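Local coordinates for protein putative short-chain dehydrogenase/reductase (Burkholderia xenovorans, PDB 5JY1) that binds NAD and is probably an oxidoreductase of the short-chain dehydrogenase/reductase family, perhaps a 3-oxoacyl-[acyl-carrier-protein] reductase, at residues 68-71 against 76-79; 151-154 against 160-163; 136-141 against 185-190. All coordinates share one frame; numbering follows the deposited sequence.

Contact 1. Residues 68-71 against 76-79; sequences VKTD and ASIE. With NAD (nicotinamide-adenine-dinucleotide), chain E.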
loop_
_atom_site.group_PDB
_atom_site.type_symbol
_atom_site.label_atom_id
_atom_site.label_comp_id
_atom_site.label_asym_id
_atom_site.label_seq_id
_atom_site.Cartn_x
_atom_site.Cartn_y
_atom_site.Cartn_z
ATOM N N VAL A 68 -27.952 -19.763 -15.455
ATOM C CA VAL A 68 -27.262 -20.240 -16.651
ATOM C C VAL A 68 -26.110 -21.108 -16.173
ATOM O O VAL A 68 -25.158 -20.600 -15.565
ATOM C CB VAL A 68 -26.753 -19.088 -17.530
ATOM C CG1 VAL A 68 -26.059 -19.640 -18.773
ATOM C CG2 VAL A 68 -27.913 -18.173 -17.929
ATOM N N LYS A 69 -26.203 -22.418 -16.417
ATOM C CA LYS A 69 -25.123 -23.300 -16.005
ATOM C C LYS A 69 -23.831 -22.861 -16.683
ATOM O O LYS A 69 -23.781 -22.697 -17.908
ATOM C CB LYS A 69 -25.451 -24.761 -16.333
ATOM C CG LYS A 69 -24.521 -25.740 -15.627
ATOM C CD LYS A 69 -24.776 -27.193 -16.040
ATOM C CE LYS A 69 -26.007 -27.776 -15.361
ATOM N NZ LYS A 69 -26.293 -29.173 -15.798
ATOM N N THR A 70 -22.794 -22.656 -15.869
ATOM C CA THR A 70 -21.529 -22.069 -16.294
ATOM C C THR A 70 -20.389 -22.741 -15.548
ATOM O O THR A 70 -20.445 -22.876 -14.322
ATOM C CB THR A 70 -21.500 -20.556 -16.019
ATOM O OG1 THR A 70 -22.624 -19.934 -16.644
ATOM C CG2 THR A 70 -20.225 -19.925 -16.563
ATOM N N ASP A 71 -19.359 -23.148 -16.289
ATOM C CA ASP A 71 -18.123 -23.695 -15.734
ATOM C C ASP A 71 -17.025 -22.693 -16.068
ATOM O O ASP A 71 -16.585 -22.622 -17.221
ATOM C CB ASP A 71 -17.829 -25.075 -16.329
ATOM C CG ASP A 71 -16.569 -25.724 -15.755
ATOM O OD1 ASP A 71 -15.750 -25.032 -15.121
ATOM O OD2 ASP A 71 -16.387 -26.947 -15.961
ATOM N N ALA A 76 -15.228 -21.165 -23.316
ATOM C CA ALA A 76 -16.457 -21.231 -24.105
ATOM C C ALA A 76 -17.693 -21.107 -23.224
ATOM O O ALA A 76 -18.666 -20.450 -23.606
ATOM C CB ALA A 76 -16.504 -22.531 -24.909
ATOM N N SER A 77 -17.673 -21.727 -22.040
ATOM C CA SER A 77 -18.841 -21.689 -21.159
ATOM C C SER A 77 -19.091 -20.282 -20.637
ATOM O O SER A 77 -20.240 -19.828 -20.569
ATOM C CB SER A 77 -18.642 -22.656 -19.990
ATOM O OG SER A 77 -19.778 -22.669 -19.132
ATOM N N ILE A 78 -18.019 -19.582 -20.264
ATOM C CA ILE A 78 -18.133 -18.191 -19.835
ATOM C C ILE A 78 -18.686 -17.331 -20.965
ATOM O O ILE A 78 -19.596 -16.518 -20.765
ATOM C CB ILE A 78 -16.763 -17.677 -19.359
ATOM C CG1 ILE A 78 -16.344 -18.385 -18.074
ATOM C CG2 ILE A 78 -16.816 -16.182 -19.176
ATOM C CD1 ILE A 78 -14.896 -18.107 -17.669
ATOM N N GLU A 79 -18.136 -17.497 -22.174
ATOM C CA GLU A 79 -18.588 -16.698 -23.307
ATOM C C GLU A 79 -20.050 -16.980 -23.620
ATOM O O GLU A 79 -20.817 -16.061 -23.935
ATOM C CB GLU A 79 -17.705 -16.972 -24.531
ATOM C CG GLU A 79 -16.312 -16.383 -24.385
ATOM C CD GLU A 79 -15.422 -16.649 -25.577
ATOM O OE1 GLU A 79 -15.725 -17.572 -26.352
ATOM O OE2 GLU A 79 -14.406 -15.934 -25.727
HETATM P PA NAD E . -18.029 -20.504 -1.664
HETATM O O1A NAD E . -17.138 -21.707 -1.608
HETATM O O2A NAD E . -19.014 -20.423 -0.507
HETATM O O5B NAD E . -18.862 -20.443 -3.111
HETATM C C5B NAD E . -18.131 -20.729 -4.251
HETATM C C4B NAD E . -19.139 -20.807 -5.470
HETATM O O4B NAD E . -18.456 -20.955 -6.554
HETATM C C3B NAD E . -20.002 -22.107 -5.312
HETATM O O3B NAD E . -21.349 -21.814 -5.524
HETATM C C2B NAD E . -19.444 -23.014 -6.382
HETATM O O2B NAD E . -20.453 -24.063 -6.786
HETATM C C1B NAD E . -19.169 -22.159 -7.349
HETATM N N9A NAD E . -18.220 -22.719 -8.294
HETATM C C8A NAD E . -17.180 -23.501 -7.995
HETATM N N7A NAD E . -16.565 -23.807 -9.120
HETATM C C5A NAD E . -17.223 -23.215 -10.120
HETATM C C6A NAD E . -16.994 -23.226 -11.497
HETATM N N6A NAD E . -16.007 -23.824 -12.386
HETATM N N1A NAD E . -17.796 -22.552 -12.298
HETATM C C2A NAD E . -18.852 -21.848 -11.771
HETATM N N3A NAD E . -19.089 -21.838 -10.437
HETATM C C4A NAD E . -18.246 -22.536 -9.612
HETATM O O3 NAD E . -17.063 -19.166 -1.690
HETATM P PN NAD E . -17.157 -17.817 -0.777
HETATM O O1N NAD E . -16.621 -18.120 0.613
HETATM O O2N NAD E . -18.583 -17.246 -0.663
HETATM O O5D NAD E . -16.132 -16.718 -1.475
HETATM C C5D NAD E . -16.535 -16.072 -2.681
HETATM C C4D NAD E . -15.386 -15.145 -3.197
HETATM O O4D NAD E . -14.915 -14.395 -2.202
HETATM C C3D NAD E . -14.216 -16.019 -3.661
HETATM O O3D NAD E . -13.597 -15.476 -4.727
HETATM C C2D NAD E . -13.273 -16.017 -2.433
HETATM O O2D NAD E . -11.914 -16.383 -2.912
HETATM C C1D NAD E . -13.367 -14.783 -1.984
HETATM N N1N NAD E . -13.063 -14.673 -0.565
HETATM C C2N NAD E . -13.972 -15.050 0.374
HETATM C C3N NAD E . -13.678 -14.948 1.736
HETATM C C7N NAD E . -14.678 -15.369 2.788
HETATM O O7N NAD E . -14.489 -15.106 3.966
HETATM N N7N NAD E . -15.841 -16.076 2.420
HETATM C C4N NAD E . -12.457 -14.462 2.127
HETATM C C5N NAD E . -11.555 -14.080 1.199
HETATM C C6N NAD E . -11.858 -14.181 -0.167
HETATM O O HOH W 1 -22.772 -21.123 -20.074
#
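Ser-77, in the first turn of helix 75-89, reaches back to the loop that follows strand 64-69 and binds the backbone of Asp-71. Its CB lies 3.4 Å from Asp-71 O, and the bond onward to OG, anti to the serine's own N (chi1 -178°), brings the hydroxyl in front of the Asp-71 N-H. There Ser-77 OG accepts from Asp-71 N at 2.9 Å, nearly straight at 170°, and also touches Thr-70 CA. Beside this side-chain bond runs a water bridge: one water donates to both Lys-69 O and Ser-77 O, so Lys-69 and Asp-71, on either side of Thr-70 in the sequence, are both tied to Ser-77, one through the water.

The segment held in this way lines the adenine end of the NAD site. Asp-71 OD1 accepts a weak hydrogen bond from NAD N6A, 3.0 Å away and bent to 132°, while Thr-73 OG1 is bonded to the same carboxylate oxygen. Thr-70 O lies 3.2 Å from NAD C2A of the adenine. This is the place where the Rossmann folds of the family commonly recognise adenine, with an aspartate just after the third strand. Thr-70 OG1 turns back to donate to Val-68 O, leaving CG2 to pack against the helix near Ile-78.

Within this chain strand 64-69 is an outermost strand of the parallel sheet, with strand 40-45 as its neighbour. Helix 75-89 begins after the short loop and packs against the sheet, and Ile-78 presses on Trp-129 and Ala-130 of helix 113-141.

Contact 2. Residues 151-154 against 160-163; sequences SIDT and LHGD. With NAD (nicotinamide-adenine-dinucleotide), chain E.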
loop_
_atom_site.group_PDB
_atom_site.type_symbol
_atom_site.label_atom_id
_atom_site.label_comp_id
_atom_site.label_asym_id
_atom_site.label_seq_id
_atom_site.Cartn_x
_atom_site.Cartn_y
_atom_site.Cartn_z
ATOM N N SER A 151 -8.287 -11.363 -1.814
ATOM C CA SER A 151 -8.347 -11.796 -0.430
ATOM C C SER A 151 -7.273 -11.104 0.392
ATOM O O SER A 151 -6.169 -10.830 -0.093
ATOM C CB SER A 151 -8.184 -13.318 -0.308
ATOM O OG SER A 151 -8.144 -13.711 1.060
ATOM N N ILE A 152 -7.605 -10.852 1.659
ATOM C CA ILE A 152 -6.623 -10.391 2.635
ATOM C C ILE A 152 -5.451 -11.362 2.744
ATOM O O ILE A 152 -4.345 -10.956 3.119
ATOM C CB ILE A 152 -7.313 -10.172 4.002
ATOM C CG1 ILE A 152 -6.363 -9.517 5.002
ATOM C CG2 ILE A 152 -7.798 -11.494 4.575
ATOM C CD1 ILE A 152 -7.032 -9.158 6.299
ATOM N N ASP A 153 -5.665 -12.642 2.403
ATOM C CA ASP A 153 -4.571 -13.614 2.432
ATOM C C ASP A 153 -3.430 -13.223 1.499
ATOM O O ASP A 153 -2.274 -13.598 1.747
ATOM C CB ASP A 153 -5.082 -15.008 2.051
ATOM C CG ASP A 153 -5.917 -15.664 3.146
ATOM O OD1 ASP A 153 -6.057 -15.108 4.264
ATOM O OD2 ASP A 153 -6.412 -16.777 2.879
ATOM N N THR A 154 -3.728 -12.504 0.404
ATOM C CA THR A 154 -2.672 -12.069 -0.512
ATOM C C THR A 154 -1.765 -11.037 0.121
ATOM O O THR A 154 -0.654 -10.819 -0.379
ATOM C CB THR A 154 -3.237 -11.445 -1.793
ATOM O OG1 THR A 154 -3.851 -10.181 -1.478
ATOM C CG2 THR A 154 -4.258 -12.346 -2.427
ATOM N N LEU A 160 -0.561 -21.913 4.293
ATOM C CA LEU A 160 -1.277 -23.046 3.709
ATOM C C LEU A 160 -2.080 -22.663 2.474
ATOM O O LEU A 160 -2.743 -23.537 1.896
ATOM C CB LEU A 160 -2.221 -23.737 4.713
ATOM C CG LEU A 160 -1.651 -24.106 6.089
ATOM C CD1 LEU A 160 -2.696 -24.817 6.945
ATOM C CD2 LEU A 160 -0.399 -24.966 5.946
ATOM N N HIS A 161 -2.026 -21.400 2.035
ATOM C CA HIS A 161 -2.813 -20.899 0.915
ATOM C C HIS A 161 -1.936 -20.332 -0.196
ATOM O O HIS A 161 -2.379 -19.466 -0.952
ATOM C CB HIS A 161 -3.799 -19.827 1.386
ATOM C CG HIS A 161 -4.835 -20.327 2.341
ATOM N ND1 HIS A 161 -5.680 -19.478 3.023
ATOM C CD2 HIS A 161 -5.179 -21.582 2.713
ATOM C CE1 HIS A 161 -6.494 -20.190 3.785
ATOM N NE2 HIS A 161 -6.212 -21.469 3.615
ATOM N N GLY A 162 -0.692 -20.820 -0.315
ATOM C CA GLY A 162 0.267 -20.186 -1.217
ATOM C C GLY A 162 -0.223 -20.051 -2.650
ATOM O O GLY A 162 -0.004 -19.022 -3.296
ATOM N N ASP A 163 -0.893 -21.086 -3.169
ATOM C CA ASP A 163 -1.396 -21.020 -4.541
ATOM C C ASP A 163 -2.524 -20.000 -4.666
ATOM O O ASP A 163 -2.559 -19.204 -5.610
ATOM C CB ASP A 163 -1.852 -22.413 -5.009
ATOM C CG ASP A 163 -2.840 -23.084 -4.049
ATOM O OD1 ASP A 163 -2.840 -22.788 -2.838
ATOM O OD2 ASP A 163 -3.628 -23.933 -4.509
HETATM P PA NAD E . -18.029 -20.504 -1.664
HETATM O O1A NAD E . -17.138 -21.707 -1.608
HETATM O O2A NAD E . -19.014 -20.423 -0.507
HETATM O O5B NAD E . -18.862 -20.443 -3.111
HETATM C C5B NAD E . -18.131 -20.729 -4.251
HETATM C C4B NAD E . -19.139 -20.807 -5.470
HETATM O O4B NAD E . -18.456 -20.955 -6.554
HETATM C C3B NAD E . -20.002 -22.107 -5.312
HETATM O O3B NAD E . -21.349 -21.814 -5.524
HETATM C C2B NAD E . -19.444 -23.014 -6.382
HETATM O O2B NAD E . -20.453 -24.063 -6.786
HETATM C C1B NAD E . -19.169 -22.159 -7.349
HETATM N N9A NAD E . -18.220 -22.719 -8.294
HETATM C C8A NAD E . -17.180 -23.501 -7.995
HETATM N N7A NAD E . -16.565 -23.807 -9.120
HETATM C C5A NAD E . -17.223 -23.215 -10.120
HETATM C C6A NAD E . -16.994 -23.226 -11.497
HETATM N N6A NAD E . -16.007 -23.824 -12.386
HETATM N N1A NAD E . -17.796 -22.552 -12.298
HETATM C C2A NAD E . -18.852 -21.848 -11.771
HETATM N N3A NAD E . -19.089 -21.838 -10.437
HETATM C C4A NAD E . -18.246 -22.536 -9.612
HETATM O O3 NAD E . -17.063 -19.166 -1.690
HETATM P PN NAD E . -17.157 -17.817 -0.777
HETATM O O1N NAD E . -16.621 -18.120 0.613
HETATM O O2N NAD E . -18.583 -17.246 -0.663
HETATM O O5D NAD E . -16.132 -16.718 -1.475
HETATM C C5D NAD E . -16.535 -16.072 -2.681
HETATM C C4D NAD E . -15.386 -15.145 -3.197
HETATM O O4D NAD E . -14.915 -14.395 -2.202
HETATM C C3D NAD E . -14.216 -16.019 -3.661
HETATM O O3D NAD E . -13.597 -15.476 -4.727
HETATM C C2D NAD E . -13.273 -16.017 -2.433
HETATM O O2D NAD E . -11.914 -16.383 -2.912
HETATM C C1D NAD E . -13.367 -14.783 -1.984
HETATM N N1N NAD E . -13.063 -14.673 -0.565
HETATM C C2N NAD E . -13.972 -15.050 0.374
HETATM C C3N NAD E . -13.678 -14.948 1.736
HETATM C C7N NAD E . -14.678 -15.369 2.788
HETATM O O7N NAD E . -14.489 -15.106 3.966
HETATM N N7N NAD E . -15.841 -16.076 2.420
HETATM C C4N NAD E . -12.457 -14.462 2.127
HETATM C C5N NAD E . -11.555 -14.080 1.199
HETATM C C6N NAD E . -11.858 -14.181 -0.167
#
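The imidazole of His-161 meets the carboxylate of Asp-153 edge-on, and a single hydrogen bond joins the two groups. His-161 ND1 donates to Asp-153 OD2 across 2.8 Å at an angle of 156°. The two planes are turned 39° apart, and this makes the bond unlike at its two ends: the oxygen lies close to the plane of the ring, whereas the ring nitrogen stands well above the plane of the carboxylate. Both CB atoms point across the gap between the segments.

The bond spans the loop between strand 144-149 and helix 162-182 of the Rossmann-type fold; in this family a serine after the strand and a tyrosine in the following helix come to the nicotinamide. Ser-151 lies beside that ring, with OG 3.4 Å from NAD C5N. Ser-151 OG also accepts from Asp-153 N at 3.0 Å, a capping bond at the turn that leads into the short helix. Ser-151 O in turn takes both Thr-154 N and Thr-154 OG1. His-161 occupies the N-cap position of helix 162-182, whose Tyr-164 and Lys-168 bind NAD, and Asp-153 packs against Tyr-164.

Contact 3. Residues 136-141 against 185-190; sequences VPMRER and FNITVN. With EDO (1,2-ethanediol), chain I.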
loop_
_atom_site.group_PDB
_atom_site.type_symbol
_atom_site.label_atom_id
_atom_site.label_comp_id
_atom_site.label_asym_id
_atom_site.label_seq_id
_atom_site.Cartn_x
_atom_site.Cartn_y
_atom_site.Cartn_z
ATOM N N VAL A 136 -17.083 -6.760 -24.442
ATOM C CA VAL A 136 -17.623 -6.485 -25.772
ATOM C C VAL A 136 -18.945 -5.726 -25.649
ATOM O O VAL A 136 -19.056 -4.621 -26.202
ATOM C CB VAL A 136 -17.760 -7.776 -26.596
ATOM C CG1 VAL A 136 -18.427 -7.501 -27.945
ATOM C CG2 VAL A 136 -16.380 -8.422 -26.777
ATOM N N PRO A 137 -19.968 -6.236 -24.951
ATOM C CA PRO A 137 -21.187 -5.422 -24.808
ATOM C C PRO A 137 -20.983 -4.152 -23.988
ATOM O O PRO A 137 -21.677 -3.157 -24.242
ATOM C CB PRO A 137 -22.178 -6.380 -24.134
ATOM C CG PRO A 137 -21.312 -7.371 -23.425
ATOM C CD PRO A 137 -20.142 -7.569 -24.338
ATOM N N MET A 138 -20.066 -4.155 -23.011
ATOM C CA MET A 138 -19.827 -2.956 -22.211
ATOM C C MET A 138 -19.211 -1.844 -23.050
ATOM O O MET A 138 -19.623 -0.681 -22.955
ATOM C CB MET A 138 -18.919 -3.276 -21.018
ATOM C CG MET A 138 -19.552 -4.143 -19.955
ATOM S SD MET A 138 -18.337 -4.521 -18.679
ATOM C CE MET A 138 -19.303 -5.527 -17.558
ATOM N N ARG A 139 -18.205 -2.179 -23.867
ATOM C CA ARG A 139 -17.616 -1.179 -24.755
ATOM C C ARG A 139 -18.669 -0.579 -25.678
ATOM O O ARG A 139 -18.720 0.641 -25.867
ATOM C CB ARG A 139 -16.492 -1.802 -25.588
ATOM C CG ARG A 139 -15.964 -0.880 -26.677
ATOM C CD ARG A 139 -14.843 -1.531 -27.490
ATOM N NE ARG A 139 -15.296 -2.787 -28.101
ATOM C CZ ARG A 139 -14.501 -3.703 -28.634
ATOM N NH1 ARG A 139 -13.186 -3.513 -28.668
ATOM N NH2 ARG A 139 -15.021 -4.821 -29.133
ATOM N N GLU A 140 -19.510 -1.424 -26.276
ATOM C CA GLU A 140 -20.494 -0.926 -27.228
ATOM C C GLU A 140 -21.437 0.080 -26.586
ATOM O O GLU A 140 -21.830 1.071 -27.219
ATOM C CB GLU A 140 -21.287 -2.088 -27.812
ATOM C CG GLU A 140 -22.341 -1.620 -28.798
ATOM C CD GLU A 140 -23.176 -2.746 -29.338
ATOM O OE1 GLU A 140 -24.338 -2.471 -29.724
ATOM O OE2 GLU A 140 -22.672 -3.889 -29.372
ATOM N N ARG A 141 -21.805 -0.153 -25.332
ATOM C CA ARG A 141 -22.763 0.692 -24.631
ATOM C C ARG A 141 -22.097 1.814 -23.855
ATOM O O ARG A 141 -22.803 2.654 -23.279
ATOM C CB ARG A 141 -23.610 -0.173 -23.698
ATOM C CG ARG A 141 -24.555 -1.084 -24.466
ATOM C CD ARG A 141 -25.038 -2.243 -23.638
ATOM N NE ARG A 141 -25.956 -3.076 -24.404
ATOM C CZ ARG A 141 -25.569 -3.962 -25.323
ATOM N NH1 ARG A 141 -24.275 -4.137 -25.590
ATOM N NH2 ARG A 141 -26.476 -4.673 -25.982
ATOM N N PHE A 185 -13.900 3.926 -21.956
ATOM C CA PHE A 185 -15.245 3.518 -22.339
ATOM C C PHE A 185 -16.237 3.613 -21.187
ATOM O O PHE A 185 -17.318 3.027 -21.280
ATOM C CB PHE A 185 -15.244 2.083 -22.866
ATOM C CG PHE A 185 -14.391 1.866 -24.090
ATOM C CD1 PHE A 185 -14.590 2.613 -25.241
ATOM C CD2 PHE A 185 -13.412 0.885 -24.089
ATOM C CE1 PHE A 185 -13.813 2.390 -26.386
ATOM C CE2 PHE A 185 -12.634 0.647 -25.236
ATOM C CZ PHE A 185 -12.837 1.405 -26.378
ATOM N N ASN A 186 -15.878 4.291 -20.090
ATOM C CA ASN A 186 -16.721 4.348 -18.890
ATOM C C ASN A 186 -16.970 2.947 -18.328
ATOM O O ASN A 186 -18.059 2.631 -17.845
ATOM C CB ASN A 186 -18.045 5.075 -19.161
ATOM C CG ASN A 186 -18.829 5.338 -17.892
ATOM O OD1 ASN A 186 -18.246 5.513 -16.816
ATOM N ND2 ASN A 186 -20.157 5.341 -18.000
ATOM N N ILE A 187 -15.951 2.092 -18.410
ATOM C CA ILE A 187 -15.934 0.796 -17.738
ATOM C C ILE A 187 -14.994 0.904 -16.544
ATOM O O ILE A 187 -13.785 1.108 -16.717
ATOM C CB ILE A 187 -15.479 -0.335 -18.674
ATOM C CG1 ILE A 187 -16.383 -0.434 -19.912
ATOM C CG2 ILE A 187 -15.448 -1.643 -17.907
ATOM C CD1 ILE A 187 -15.830 -1.388 -21.008
ATOM N N THR A 188 -15.526 0.755 -15.338
ATOM C CA THR A 188 -14.674 0.751 -14.155
ATOM C C THR A 188 -14.416 -0.677 -13.691
ATOM O O THR A 188 -15.198 -1.595 -13.960
ATOM C CB THR A 188 -15.291 1.546 -13.012
ATOM O OG1 THR A 188 -16.493 0.900 -12.585
ATOM C CG2 THR A 188 -15.601 2.981 -13.452
ATOM N N VAL A 189 -13.290 -0.868 -13.007
ATOM C CA VAL A 189 -12.839 -2.192 -12.590
ATOM C C VAL A 189 -12.218 -2.036 -11.208
ATOM O O VAL A 189 -11.247 -1.290 -11.043
ATOM C CB VAL A 189 -11.811 -2.803 -13.565
ATOM C CG1 VAL A 189 -11.589 -4.280 -13.269
ATOM C CG2 VAL A 189 -12.222 -2.616 -15.037
ATOM N N ASN A 190 -12.786 -2.723 -10.221
ATOM C CA ASN A 190 -12.350 -2.622 -8.832
ATOM C C ASN A 190 -12.342 -4.017 -8.217
ATOM O O ASN A 190 -12.963 -4.945 -8.735
ATOM C CB ASN A 190 -13.270 -1.678 -8.042
ATOM C CG ASN A 190 -13.195 -0.242 -8.539
ATOM O OD1 ASN A 190 -12.242 0.483 -8.232
ATOM N ND2 ASN A 190 -14.204 0.185 -9.299
HETATM C C1 EDO I . -12.260 -6.206 -30.236
HETATM O O1 EDO I . -13.578 -6.688 -30.542
HETATM C C2 EDO I . -11.664 -7.113 -29.170
HETATM O O2 EDO I . -12.687 -7.377 -28.195
#
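Arg-139 lays its aliphatic chain over one face of the Phe-185 ring. CG stands 3.7 Å from the ring centroid and only 4° off the normal, a CH-pi contact over the centre of the ring, while Arg-139 CD lies above the rim at 3.7 Å from Phe-185 CZ. With CG anti to the backbone N (chi1 172°), the arginine runs alongside the phenylalanine, both pointing the same way; the bend at chi3 then turns the guanidinium almost perpendicular to the ring, at 87°. Its polar end therefore does not stack, and Arg-139 NH2 instead donates to O1 of an ethanediol, probably from the crystallisation liquor, at 2.7 Å.

Beside this pair, Ile-187 CD1 reaches Met-138 CB at 3.6 Å, the Ile-187 and Met-138 side chains crossing at about a right angle; CD1 also touches Arg-139 N. Within the helix, Arg-141, its end leading away from the strand, donates from NH1 to Pro-137 O at 3.1 Å; that oxygen also takes Arg-141 N from the opposite face of its plane.

The C-terminal part of helix 113-141 thus rests on the beginning of strand 187-194, which pairs with strand 144-149, while Ile-187 also packs on Trp-182 of helix 162-182 and Phe-135 of helix 113-141.

How the contacts relate
From the N terminus, contact 1 comes first and closes a short loop, four residues separating its two segments, from strand 64-69 to helix 75-89. Contact 3 then opens near the end of helix 113-141 and closes at strand 187-194, forming a long loop that passes through strand 144-149 and helix 162-182. Contact 2 is nested within that loop, where it ties together the two ends of the segment leading into helix 162-182. Contacts 1 and 2 meet opposite ends of NAD, the adenine and the nicotinamide, with centres about 26 Å apart. Contacts 1 and 3 reach the same parallel sheet, while contacts 2 and 3 both touch the second subunit.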